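Local coordinates for protein B-agarase (Agarivorans gilvus, PDB 5Z6P) that probably hydrolyses the beta-glycosidic linkages of agarose, as an agarase of glycoside hydrolase family 50, at residues Q490-E494 with I495-P499. Numbering follows the deposited sequence.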
loop_
_atom_site.group_PDB
_atom_site.type_symbol
_atom_site.label_atom_id
_atom_site.label_comp_id
_atom_site.label_asym_id
_atom_site.label_seq_id
_atom_site.Cartn_x
_atom_site.Cartn_y
_atom_site.Cartn_z
ATOM N N GLN A 490 12.662 -22.550 6.093
ATOM C CA GLN A 490 11.326 -22.793 5.538
ATOM C C GLN A 490 11.221 -22.357 4.073
ATOM O O GLN A 490 10.588 -23.035 3.273
ATOM C CB GLN A 490 10.265 -22.091 6.363
ATOM C CG GLN A 490 8.860 -22.352 5.869
ATOM C CD GLN A 490 7.841 -21.414 6.475
ATOM O OE1 GLN A 490 7.178 -20.660 5.764
ATOM N NE2 GLN A 490 7.712 -21.452 7.794
ATOM N N VAL A 491 11.850 -21.235 3.730
ATOM C CA VAL A 491 11.922 -20.797 2.330
ATOM C C VAL A 491 12.675 -21.824 1.483
ATOM O O VAL A 491 12.289 -22.108 0.355
ATOM C CB VAL A 491 12.598 -19.407 2.173
ATOM C CG1 VAL A 491 12.818 -19.063 0.689
ATOM C CG2 VAL A 491 11.754 -18.334 2.819
ATOM N N LYS A 492 13.734 -22.402 2.041
ATOM C CA LYS A 492 14.508 -23.388 1.312
ATOM C C LYS A 492 13.688 -24.647 1.079
ATOM O O LYS A 492 13.727 -25.221 0.005
ATOM C CB LYS A 492 15.792 -23.732 2.046
ATOM C CG LYS A 492 16.654 -24.737 1.294
ATOM C CD LYS A 492 17.848 -25.129 2.110
ATOM C CE LYS A 492 18.723 -26.148 1.377
ATOM N NZ LYS A 492 19.523 -25.553 0.287
ATOM N N ASN A 493 12.952 -25.065 2.101
ATOM C CA ASN A 493 12.056 -26.204 1.992
ATOM C C ASN A 493 10.939 -25.949 0.959
ATOM O O ASN A 493 10.454 -26.874 0.315
ATOM C CB ASN A 493 11.461 -26.527 3.359
ATOM C CG ASN A 493 10.868 -27.915 3.421
ATOM O OD1 ASN A 493 11.366 -28.841 2.785
ATOM N ND2 ASN A 493 9.808 -28.072 4.200
ATOM N N GLU A 494 10.556 -24.689 0.796
ATOM C CA GLU A 494 9.521 -24.332 -0.161
ATOM C C GLU A 494 10.065 -24.290 -1.583
ATOM O O GLU A 494 9.448 -24.807 -2.495
ATOM C CB GLU A 494 8.901 -22.972 0.179
ATOM C CG GLU A 494 7.876 -22.981 1.285
ATOM C CD GLU A 494 7.593 -21.573 1.808
ATOM O OE1 GLU A 494 8.230 -20.605 1.341
ATOM O OE2 GLU A 494 6.747 -21.430 2.694
ATOM N N ILE A 495 11.219 -23.666 -1.781
ATOM C CA ILE A 495 11.643 -23.407 -3.147
ATOM C C ILE A 495 12.564 -24.509 -3.646
ATOM O O ILE A 495 12.847 -24.595 -4.841
ATOM C CB ILE A 495 12.331 -22.010 -3.292
ATOM C CG1 ILE A 495 13.707 -21.970 -2.618
ATOM C CG2 ILE A 495 11.388 -20.880 -2.825
ATOM C CD1 ILE A 495 14.629 -20.922 -3.202
ATOM N N LYS A 496 13.018 -25.358 -2.727
ATOM C CA LYS A 496 13.873 -26.492 -3.069
ATOM C C LYS A 496 14.995 -26.121 -4.049
ATOM O O LYS A 496 15.217 -26.825 -5.031
ATOM C CB LYS A 496 13.013 -27.619 -3.649
ATOM C CG LYS A 496 11.951 -28.116 -2.670
ATOM C CD LYS A 496 11.084 -29.234 -3.236
ATOM C CE LYS A 496 10.031 -29.702 -2.219
ATOM N NZ LYS A 496 9.125 -28.585 -1.801
ATOM N N ASP A 497 15.658 -24.993 -3.790
ATOM C CA ASP A 497 16.793 -24.515 -4.584
ATOM C C ASP A 497 16.523 -24.231 -6.083
ATOM O O ASP A 497 17.476 -24.100 -6.857
ATOM C CB ASP A 497 17.957 -25.520 -4.476
ATOM C CG ASP A 497 18.507 -25.646 -3.049
ATOM O OD1 ASP A 497 17.761 -25.393 -2.092
ATOM O OD2 ASP A 497 19.690 -25.996 -2.882
ATOM N N THR A 498 15.257 -24.113 -6.493
ATOM C CA THR A 498 14.944 -23.991 -7.925
ATOM C C THR A 498 15.428 -22.670 -8.542
ATOM O O THR A 498 15.282 -21.606 -7.963
ATOM C CB THR A 498 13.410 -24.150 -8.215
ATOM O OG1 THR A 498 13.196 -24.179 -9.632
ATOM C CG2 THR A 498 12.588 -23.020 -7.619
ATOM N N PRO A 499 16.007 -22.742 -9.749
ATOM C CA PRO A 499 16.430 -21.530 -10.455
ATOM C C PRO A 499 15.251 -20.659 -10.886
ATOM O O PRO A 499 15.460 -19.504 -11.225
ATOM C CB PRO A 499 17.178 -22.075 -11.672
ATOM C CG PRO A 499 16.578 -23.414 -11.878
ATOM C CD PRO A 499 16.319 -23.959 -10.511
#
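I495, the last residue of helix 478-495, still bonds in the helical way, its N to V491 O at 2.9 Å, while its CG2 lies 4.2 Å from V491 CG1. The two side chains touch loosely, and both rest on A451 of strand 449-453; I495 also touches F449. At K496 the backbone turns to positive phi, although its N still bonds to K492 O at 2.8 Å, with a bent N-H...O angle of 136°. With CG beside the backbone N (chi1 -60°), the K496 chain already passes N493 O; extended to CE, it bends at chi4 (59°), bringing NZ to 3.0 Å from N493 O, nearly along the C=O axis. A last-turn carbonyl is thus met by an ammonium from beyond the helix end. The termination illustrates how a type I' turn, I495 to T498, can lead a helix into the loop before strand 501-506. D497, second of the two central turn residues, sends its carboxylate obliquely across the K492 chain. The salt bridge runs from K492 NZ to the syn lone pair of D497 OD1 at 3.0 Å, with a weak second bond to OD2; K492 NZ also bonds Q609 O. T498 N closes the turn on I495 O.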